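Local coordinates for protein amidohydrolase (Pseudomonas aeruginosa, PDB 2I5G) that probably hydrolyses dipeptides as a metallopeptidase of the membrane dipeptidase (M19) family, at residues V41-E45 / C119-Q123; L89-A95 / G112-M118; E166-L170 / F200-H204; D195-K199 / Y234-V239. The protein carries 2 engineered substitutions. One frame throughout, in Å; residues are numbered along the deposited sequence.

Contact 1. Residues V41-E45 / C119-Q123; sequences VSVWE and CYNTQ
Neither segment is regular helix or strand: 41-45 and 119-123 are loops that follow parallel strands 36-40 and 113-117 of the TIM barrel, so they meet at the C-terminal rim of the strands. The backbones stay apart, their closest CA atoms being those of Val43 and Tyr120, 7.1 Å. Asn121, at phi/psi 68/-48, is the middle of a classic gamma turn closed by Thr122 N to Tyr120 O, 2.7 Å. Across the gap, side chains do the work, without a hydrogen bond. Tyr120 (chi1 t) presents its edge to the face of Trp44 (chi1 m): T-shaped, centroids of the Trp44 six-membered ring and the Tyr120 ring 5.0 Å apart, planes at 88°. Glu45 folds back on its own loop, OE2 accepting Val43 N at 2.8 Å and Trp44 N at 3.1 Å. Trp44 NE1 is bound by Trp261 O and Thr122 OG1 by Asp265, both outside the pair. Val43 CG2 makes a CH-pi contact, 3.6 Å from the Tyr120 ring centroid and 13° off its normal.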
# COMPACT_ATOMS: atom_id res chain seq x y z
N VAL A 41 12.89 11.98 9.04
CA VAL A 41 11.88 12.21 10.06
C VAL A 41 10.71 11.22 9.86
O VAL A 41 9.62 11.40 10.41
CB VAL A 41 11.33 13.66 10.00
CG1 VAL A 41 12.48 14.66 10.05
CG2 VAL A 41 10.52 13.86 8.74
N SER A 42 10.95 10.17 9.09
CA SER A 42 9.92 9.18 8.81
C SER A 42 10.44 7.99 8.01
O SER A 42 11.23 8.16 7.08
CB SER A 42 8.77 9.86 8.03
OG SER A 42 7.80 8.93 7.57
N VAL A 43 10.00 6.79 8.39
CA VAL A 43 10.39 5.57 7.68
C VAL A 43 9.22 4.59 7.56
O VAL A 43 8.93 4.12 6.46
CB VAL A 43 11.64 4.89 8.35
CG1 VAL A 43 11.64 5.14 9.81
CG2 VAL A 43 11.66 3.39 8.07
N TRP A 44 8.55 4.28 8.66
CA TRP A 44 7.41 3.37 8.62
C TRP A 44 6.11 4.13 8.94
O TRP A 44 5.02 3.69 8.57
CB TRP A 44 7.57 2.23 9.63
CG TRP A 44 8.58 1.15 9.28
CD1 TRP A 44 9.58 0.68 10.08
CD2 TRP A 44 8.64 0.38 8.07
NE1 TRP A 44 10.26 -0.34 9.45
CE2 TRP A 44 9.71 -0.55 8.21
CE3 TRP A 44 7.91 0.37 6.87
CZ2 TRP A 44 10.05 -1.46 7.21
CZ3 TRP A 44 8.25 -0.54 5.88
CH2 TRP A 44 9.32 -1.44 6.06
N GLU A 45 6.24 5.27 9.60
CA GLU A 45 5.10 6.09 10.02
C GLU A 45 4.13 6.61 8.95
O GLU A 45 4.52 6.89 7.82
CB GLU A 45 5.60 7.27 10.86
CG GLU A 45 7.01 7.72 10.55
CD GLU A 45 8.05 7.07 11.44
OE1 GLU A 45 8.03 7.32 12.67
OE2 GLU A 45 8.89 6.31 10.92
N CYS A 119 9.81 4.21 -1.65
CA CYS A 119 9.40 3.07 -0.86
C CYS A 119 10.47 2.72 0.15
O CYS A 119 11.56 3.29 0.13
CB CYS A 119 9.17 1.86 -1.78
SG CYS A 119 8.10 2.18 -3.21
N TYR A 120 10.15 1.78 1.04
CA TYR A 120 11.10 1.34 2.05
C TYR A 120 11.09 -0.17 2.23
O TYR A 120 10.28 -0.71 2.98
CB TYR A 120 10.81 2.00 3.40
CG TYR A 120 11.95 1.83 4.37
CD1 TYR A 120 13.11 2.60 4.24
CD2 TYR A 120 11.91 0.86 5.37
CE1 TYR A 120 14.21 2.40 5.08
CE2 TYR A 120 13.00 0.65 6.21
CZ TYR A 120 14.14 1.43 6.06
OH TYR A 120 15.24 1.21 6.88
N ASN A 121 11.99 -0.85 1.52
CA ASN A 121 12.15 -2.30 1.59
C ASN A 121 11.02 -3.17 1.06
O ASN A 121 11.27 -4.12 0.32
CB ASN A 121 12.43 -2.73 3.04
CG ASN A 121 13.59 -1.97 3.65
OD1 ASN A 121 14.32 -1.25 2.95
ND2 ASN A 121 13.77 -2.12 4.97
N THR A 122 9.78 -2.87 1.44
CA THR A 122 8.63 -3.66 1.00
C THR A 122 7.59 -2.90 0.18
O THR A 122 7.76 -1.71 -0.08
CB THR A 122 7.94 -4.30 2.21
OG1 THR A 122 7.76 -3.30 3.22
CG2 THR A 122 8.78 -5.43 2.77
N GLN A 123 6.52 -3.58 -0.21
CA GLN A 123 5.48 -2.95 -1.02
C GLN A 123 4.77 -1.77 -0.35
O GLN A 123 4.38 -1.82 0.81
CB GLN A 123 4.46 -4.00 -1.46
CG GLN A 123 3.40 -3.47 -2.41
CD GLN A 123 2.64 -4.59 -3.11
OE1 GLN A 123 3.21 -5.36 -3.88
NE2 GLN A 123 1.34 -4.69 -2.83

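Contact 2. Residues L89-A95 / G112-M118; sequences LYGFQNA and GVGIVQM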
# COMPACT_ATOMS: atom_id res chain seq x y z
N LEU A 89 17.74 19.68 6.43
CA LEU A 89 16.74 19.45 5.39
C LEU A 89 15.94 18.18 5.71
O LEU A 89 16.47 17.07 5.71
CB LEU A 89 17.45 19.32 4.04
CG LEU A 89 16.74 18.65 2.86
CD1 LEU A 89 15.38 19.28 2.66
CD2 LEU A 89 17.59 18.76 1.58
N TYR A 90 14.65 18.36 5.97
CA TYR A 90 13.77 17.23 6.30
C TYR A 90 13.55 16.26 5.17
O TYR A 90 13.24 16.66 4.04
CB TYR A 90 12.40 17.73 6.76
CG TYR A 90 12.42 18.44 8.09
CD1 TYR A 90 13.47 18.24 8.99
CD2 TYR A 90 11.36 19.27 8.46
CE1 TYR A 90 13.46 18.85 10.24
CE2 TYR A 90 11.34 19.88 9.71
CZ TYR A 90 12.39 19.67 10.59
OH TYR A 90 12.36 20.25 11.84
N GLY A 91 13.69 14.97 5.48
CA GLY A 91 13.48 13.93 4.49
C GLY A 91 12.66 12.75 4.98
O GLY A 91 12.61 12.47 6.18
N PHE A 92 12.01 12.06 4.04
CA PHE A 92 11.22 10.87 4.34
C PHE A 92 11.90 9.71 3.64
O PHE A 92 12.36 9.84 2.50
CB PHE A 92 9.80 10.95 3.77
CG PHE A 92 8.93 12.00 4.38
CD1 PHE A 92 9.38 12.79 5.43
CD2 PHE A 92 7.63 12.16 3.92
CE1 PHE A 92 8.54 13.73 6.01
CE2 PHE A 92 6.78 13.10 4.50
CZ PHE A 92 7.24 13.89 5.54
N GLN A 93 11.97 8.56 4.30
CA GLN A 93 12.56 7.41 3.65
C GLN A 93 11.43 6.50 3.19
O GLN A 93 11.63 5.32 2.90
CB GLN A 93 13.52 6.69 4.59
CG GLN A 93 14.87 7.38 4.69
CD GLN A 93 16.01 6.41 4.96
OE1 GLN A 93 16.22 5.45 4.20
NE2 GLN A 93 16.74 6.66 6.04
N ASN A 94 10.23 7.06 3.12
CA ASN A 94 9.06 6.30 2.70
C ASN A 94 7.96 7.26 2.24
O ASN A 94 7.73 8.29 2.86
CB ASN A 94 8.53 5.45 3.85
CG ASN A 94 7.66 4.30 3.38
OD1 ASN A 94 7.05 4.36 2.31
ND2 ASN A 94 7.58 3.25 4.18
N ALA A 95 7.29 6.91 1.14
CA ALA A 95 6.21 7.74 0.63
C ALA A 95 4.92 7.43 1.39
O ALA A 95 3.90 8.09 1.20
CB ALA A 95 6.00 7.47 -0.85
N GLY A 112 8.39 21.88 5.23
CA GLY A 112 9.84 21.77 5.15
C GLY A 112 10.43 20.47 4.65
O GLY A 112 11.63 20.25 4.78
N VAL A 113 9.61 19.58 4.09
CA VAL A 113 10.14 18.32 3.57
C VAL A 113 10.61 18.54 2.14
O VAL A 113 9.85 19.00 1.30
CB VAL A 113 9.08 17.22 3.59
CG1 VAL A 113 9.67 15.93 3.06
CG2 VAL A 113 8.55 17.02 5.00
N GLY A 114 11.86 18.19 1.86
CA GLY A 114 12.40 18.39 0.52
C GLY A 114 12.86 17.16 -0.24
O GLY A 114 13.17 17.25 -1.42
N ILE A 115 12.92 16.02 0.44
CA ILE A 115 13.34 14.79 -0.22
C ILE A 115 12.49 13.63 0.30
O ILE A 115 12.29 13.49 1.50
CB ILE A 115 14.84 14.49 0.06
CG1 ILE A 115 15.69 15.68 -0.37
CG2 ILE A 115 15.28 13.25 -0.72
CD1 ILE A 115 17.19 15.47 -0.24
N VAL A 116 11.99 12.82 -0.61
CA VAL A 116 11.16 11.70 -0.21
C VAL A 116 11.52 10.43 -0.96
O VAL A 116 11.56 10.42 -2.18
CB VAL A 116 9.67 12.00 -0.43
CG1 VAL A 116 8.83 10.80 -0.06
CG2 VAL A 116 9.26 13.20 0.39
N GLN A 117 11.79 9.37 -0.21
CA GLN A 117 12.11 8.08 -0.80
C GLN A 117 10.76 7.48 -1.20
O GLN A 117 9.79 7.58 -0.44
CB GLN A 117 12.82 7.19 0.22
CG GLN A 117 13.43 5.94 -0.38
CD GLN A 117 14.34 5.21 0.58
OE1 GLN A 117 15.42 4.76 0.20
NE2 GLN A 117 13.90 5.06 1.83
N MSE A 118 10.70 6.87 -2.38
CA MSE A 118 9.46 6.29 -2.86
C MSE A 118 8.93 5.13 -2.02
O MSE A 118 7.75 5.08 -1.70
CB MSE A 118 9.63 5.82 -4.31
CG MSE A 118 8.71 6.52 -5.29
SE MSE A 118 8.72 8.44 -5.04
CE MSE A 118 10.62 8.70 -5.19
O HOH W 1 13.72 21.24 6.14
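Strands 89-92 and 113-117 run parallel, their short axes 4.7 Å apart at 22°, as the two strands of a beta-alpha-beta unit whose helix is 103-110. The backbone ladder is Gly114 N to Tyr90 O (3.0 Å), Phe92 N to Ile115 O (2.9 Å) and Gln117 N to Phe92 O (2.8 Å). Gly91 pairs through its backbone with Cys39 and Val41. At the start of the ladder a water bridges Tyr90 N (3.0 Å) and Gly112 O (2.7 Å); Gly112, with positive phi, closes the Schellman motif of the preceding helix. Gly114 leaves room for Leu89 CD1, 3.8 Å from its N. On the face carrying Phe92 and Val116, Val113 CG1 lies 3.9 Å from the Phe92 ring centroid. Just past strand 89-92, Gln117 NE2 donates to Gln93 O at a short 2.5 Å and only weakly to Gln93 OE1 (3.3 Å), while Gln117 OE1 takes His159 N. Gln93 NE2 pairs with Thr40, Asn94 ND2 with Val43 O. Ala95 N bonds weakly to Met118 O (3.4 Å); Gln117 O, 3.0 Å from Ala95 N, is badly angled. A buried side-chain amide thus continues the pairing past the end of 89-92, into the barrel's C-terminal loops.

Contact 3. Residues E166-L170 / F200-H204; sequences EEVIL and FIADH
Residues 166-170 are fully helical, part of helix 162-171, and 200-203 close helix 195-203, with His204 (phi/psi -92/30) the first residue to leave helical angles. The CA atoms come closest at Ile169 and Ile201, 6.8 Å. Ile169 (chi1 m, chi2 t) points at the other helix and fills the space between them: its CD1 lies 3.9 Å from Phe200 CD2, at the edge of that ring, and 3.9 Å from Ile201 CB, while its CG2 reaches His204 CB at 3.6 Å. Phe200 (chi1 t, chi2 89°) extends across to the first helix, where its CE2 touches the aliphatic CG of Glu166 at 3.7 Å; Glu166 is stretched out, chi1 and chi2 both t. These are two outer helices of the TIM barrel, following strands 154-156 and 177-181 respectively, packed against each other on the outside of the barrel. Leu170 sits off the rotamer wells at chi1 -106° and chi2 27°, bringing CD1 to 3.6 Å from Phe200 CZ and 3.5 Å from His204 NE2. His204 (chi1 m, chi2 76°) turns its ring back along its own helix so that ND1 donates to Phe200 O at 2.7 Å, alongside a weak bond of 3.4 Å from His204 N to the same Phe200 O. Glu167 faces away from this pair and forms a salt bridge with Arg133 of the second subunit.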
# COMPACT_ATOMS: atom_id res chain seq x y z
N GLU A 166 13.40 1.94 -11.87
CA GLU A 166 13.56 2.34 -13.26
C GLU A 166 12.38 3.14 -13.79
O GLU A 166 12.56 4.10 -14.53
CB GLU A 166 13.77 1.12 -14.16
CG GLU A 166 14.04 1.52 -15.60
CD GLU A 166 14.23 0.34 -16.53
OE1 GLU A 166 15.11 -0.51 -16.23
OE2 GLU A 166 13.51 0.26 -17.55
N GLU A 167 11.16 2.75 -13.42
CA GLU A 167 9.97 3.45 -13.87
C GLU A 167 9.97 4.88 -13.34
O GLU A 167 9.62 5.82 -14.06
CB GLU A 167 8.71 2.71 -13.41
CG GLU A 167 8.48 1.41 -14.16
CD GLU A 167 7.39 0.55 -13.54
OE1 GLU A 167 6.26 1.03 -13.38
OE2 GLU A 167 7.67 -0.63 -13.23
N VAL A 168 10.40 5.05 -12.10
CA VAL A 168 10.46 6.37 -11.49
C VAL A 168 11.47 7.27 -12.22
O VAL A 168 11.21 8.45 -12.43
CB VAL A 168 10.84 6.27 -9.98
CG1 VAL A 168 11.06 7.66 -9.39
CG2 VAL A 168 9.73 5.56 -9.22
N ILE A 169 12.61 6.72 -12.60
CA ILE A 169 13.61 7.52 -13.30
C ILE A 169 13.07 7.99 -14.65
O ILE A 169 13.33 9.11 -15.08
CB ILE A 169 14.91 6.71 -13.55
CG1 ILE A 169 15.52 6.27 -12.21
CG2 ILE A 169 15.90 7.56 -14.35
CD1 ILE A 169 16.72 5.36 -12.34
N LEU A 170 12.31 7.12 -15.30
CA LEU A 170 11.73 7.40 -16.60
C LEU A 170 10.50 8.31 -16.54
O LEU A 170 10.16 8.95 -17.52
CB LEU A 170 11.35 6.07 -17.27
CG LEU A 170 12.17 5.49 -18.42
CD1 LEU A 170 13.62 5.93 -18.36
CD2 LEU A 170 12.06 3.97 -18.37
N PHE A 200 22.57 3.92 -15.65
CA PHE A 200 21.24 4.29 -16.12
C PHE A 200 20.68 5.53 -15.42
O PHE A 200 20.02 6.36 -16.04
CB PHE A 200 20.27 3.12 -15.91
CG PHE A 200 18.91 3.33 -16.52
CD1 PHE A 200 18.66 2.95 -17.84
CD2 PHE A 200 17.88 3.90 -15.78
CE1 PHE A 200 17.40 3.14 -18.41
CE2 PHE A 200 16.61 4.10 -16.35
CZ PHE A 200 16.37 3.72 -17.66
N ILE A 201 20.95 5.68 -14.12
CA ILE A 201 20.42 6.84 -13.41
C ILE A 201 21.22 8.09 -13.71
O ILE A 201 20.68 9.20 -13.68
CB ILE A 201 20.37 6.63 -11.88
CG1 ILE A 201 19.63 7.80 -11.23
CG2 ILE A 201 21.78 6.51 -11.31
CD1 ILE A 201 19.54 7.72 -9.72
N ALA A 202 22.50 7.94 -14.00
CA ALA A 202 23.32 9.09 -14.32
C ALA A 202 22.99 9.58 -15.74
O ALA A 202 22.92 10.78 -16.00
CB ALA A 202 24.80 8.74 -14.21
N ASP A 203 22.79 8.63 -16.66
CA ASP A 203 22.47 8.99 -18.04
C ASP A 203 21.20 9.81 -18.12
O ASP A 203 21.06 10.67 -18.98
CB ASP A 203 22.34 7.74 -18.91
CG ASP A 203 23.68 7.18 -19.34
OD1 ASP A 203 24.56 7.99 -19.70
OD2 ASP A 203 23.85 5.95 -19.33
N HIS A 204 20.27 9.55 -17.20
CA HIS A 204 19.01 10.27 -17.16
C HIS A 204 19.07 11.49 -16.24
O HIS A 204 18.07 11.89 -15.65
CB HIS A 204 17.87 9.34 -16.74
CG HIS A 204 17.55 8.29 -17.76
ND1 HIS A 204 18.33 7.18 -17.96
CD2 HIS A 204 16.55 8.22 -18.67
CE1 HIS A 204 17.83 6.47 -18.96
NE2 HIS A 204 16.75 7.08 -19.41

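Contact 4. Residues D195-K199 / Y234-V239; sequences DEELK and YVMNIV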
# COMPACT_ATOMS: atom_id res chain seq x y z
N ASP A 195 26.18 -1.94 -11.86
CA ASP A 195 26.84 -0.94 -12.70
C ASP A 195 25.83 -0.41 -13.72
O ASP A 195 25.74 0.80 -13.96
CB ASP A 195 28.04 -1.55 -13.44
CG ASP A 195 29.10 -2.09 -12.49
OD1 ASP A 195 29.42 -1.40 -11.50
OD2 ASP A 195 29.62 -3.19 -12.74
N GLU A 196 25.06 -1.33 -14.30
CA GLU A 196 24.05 -0.95 -15.28
C GLU A 196 23.08 0.05 -14.66
O GLU A 196 22.69 1.03 -15.31
CB GLU A 196 23.30 -2.19 -15.78
CG GLU A 196 23.04 -3.25 -14.71
CD GLU A 196 24.18 -4.25 -14.54
OE1 GLU A 196 24.29 -5.18 -15.37
OE2 GLU A 196 24.97 -4.11 -13.59
N GLU A 197 22.72 -0.18 -13.40
CA GLU A 197 21.80 0.70 -12.70
C GLU A 197 22.39 2.08 -12.46
O GLU A 197 21.74 3.11 -12.69
CB GLU A 197 21.40 0.10 -11.36
CG GLU A 197 20.44 -1.05 -11.46
CD GLU A 197 20.01 -1.55 -10.09
OE1 GLU A 197 20.81 -2.23 -9.42
OE2 GLU A 197 18.87 -1.24 -9.69
N LEU A 198 23.63 2.11 -11.98
CA LEU A 198 24.31 3.35 -11.70
C LEU A 198 24.51 4.16 -12.97
O LEU A 198 24.45 5.39 -12.95
CB LEU A 198 25.67 3.07 -11.07
CG LEU A 198 25.65 2.39 -9.70
CD1 LEU A 198 27.07 2.02 -9.33
CD2 LEU A 198 25.05 3.33 -8.64
N LYS A 199 24.73 3.47 -14.09
CA LYS A 199 24.95 4.15 -15.35
C LYS A 199 23.63 4.68 -15.90
O LYS A 199 23.59 5.75 -16.51
CB LYS A 199 25.59 3.19 -16.36
CG LYS A 199 25.72 3.76 -17.77
CD LYS A 199 26.50 2.83 -18.69
CE LYS A 199 26.14 3.04 -20.16
NZ LYS A 199 26.37 4.43 -20.63
N TYR A 234 34.76 4.14 -7.34
CA TYR A 234 34.20 3.13 -8.23
C TYR A 234 32.94 3.72 -8.86
O TYR A 234 32.73 3.61 -10.06
CB TYR A 234 33.82 1.87 -7.43
CG TYR A 234 33.19 0.76 -8.24
CD1 TYR A 234 33.97 -0.21 -8.87
CD2 TYR A 234 31.81 0.67 -8.38
CE1 TYR A 234 33.38 -1.25 -9.61
CE2 TYR A 234 31.21 -0.36 -9.12
CZ TYR A 234 32.00 -1.31 -9.74
OH TYR A 234 31.41 -2.34 -10.46
N VAL A 235 32.11 4.35 -8.03
CA VAL A 235 30.86 4.94 -8.49
C VAL A 235 31.10 6.12 -9.41
O VAL A 235 30.43 6.27 -10.43
CB VAL A 235 29.96 5.41 -7.30
CG1 VAL A 235 28.76 6.20 -7.82
CG2 VAL A 235 29.47 4.20 -6.51
N MSE A 236 32.06 6.96 -9.05
CA MSE A 236 32.36 8.12 -9.87
C MSE A 236 32.91 7.69 -11.23
O MSE A 236 32.86 8.44 -12.20
CB MSE A 236 33.37 9.03 -9.18
CG MSE A 236 33.64 10.31 -9.94
SE MSE A 236 34.75 11.55 -8.98
CE MSE A 236 36.47 10.81 -9.46
N ASN A 237 33.42 6.46 -11.29
CA ASN A 237 33.96 5.93 -12.54
C ASN A 237 32.84 5.65 -13.55
O ASN A 237 33.08 5.61 -14.76
CB ASN A 237 34.75 4.65 -12.27
CG ASN A 237 35.14 3.92 -13.55
OD1 ASN A 237 35.83 4.47 -14.41
ND2 ASN A 237 34.70 2.67 -13.67
N ILE A 238 31.62 5.46 -13.05
CA ILE A 238 30.46 5.18 -13.90
C ILE A 238 29.57 6.40 -14.03
O ILE A 238 29.17 6.79 -15.12
CB ILE A 238 29.61 4.03 -13.30
CG1 ILE A 238 30.46 2.77 -13.16
CG2 ILE A 238 28.40 3.76 -14.18
CD1 ILE A 238 29.80 1.68 -12.36
N VAL A 239 29.25 6.99 -12.88
CA VAL A 239 28.39 8.17 -12.77
C VAL A 239 28.99 9.49 -13.30
O VAL A 239 28.29 10.29 -13.91
CB VAL A 239 27.96 8.36 -11.28
CG1 VAL A 239 27.37 9.75 -11.07
CG2 VAL A 239 26.97 7.29 -10.89
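Helices 195-199 and 234-239 cross at -55° with their short axes 9.2 Å apart. Tyr234 opens the second segment with the one cross-helix hydrogen bond: its chi1 t rotamer carries OH to Asp195 OD1 at a very short 2.4 Å. Val235 comes next, its CG2 4.3 Å from Leu198 CD1; it also packs on Val208 and Val210 of strand 207-210. One turn after Tyr234, Ile238 points at the first helix. Its CD1 sits 3.2 Å from Asp195 OD1 and 4.1 Å from Leu198 CD1, and its CG2 meets Lys199 CB at 3.6 Å, close to where the backbones approach most, CA to CA 5.8 Å between Lys199 and Ile238. Lys199 then leads its amine away to Asp203. Val239 ends the run, CG2 3.8 Å from Leu198 O. Leu198 lies among Val235, Ile238 and Val239, two of which, Val235 and Val239, also pack on strand 207-210, as neighbouring helices do in the outer layer of a TIM barrel.

Contacts 1 and 2 form one continuous region, centres about 10 Å apart: Ser42 O to Gln93 N (2.9 Å) and Val43 O to Asn94 ND2 (2.8 Å) are probable hydrogen bonds between them. His159 joins both, meeting Tyr120 and Gln117. This is the C-terminal end of the barrel strands, where TIM-barrel enzymes keep their active sites, so these two probably lie near the catalytic pocket. Contacts 3 and 4 share helix 195-203, with centres about 12 Å apart and Ala202 CB 3.8 Å from Val239 O. They belong to the outer helices. The centres of contacts 2 and 3 are about 19 Å apart, those of contacts 2 and 4 about 24 Å; Met118 CG and Val168 CG2, 4.2 Å apart, connect contacts 2 and 3.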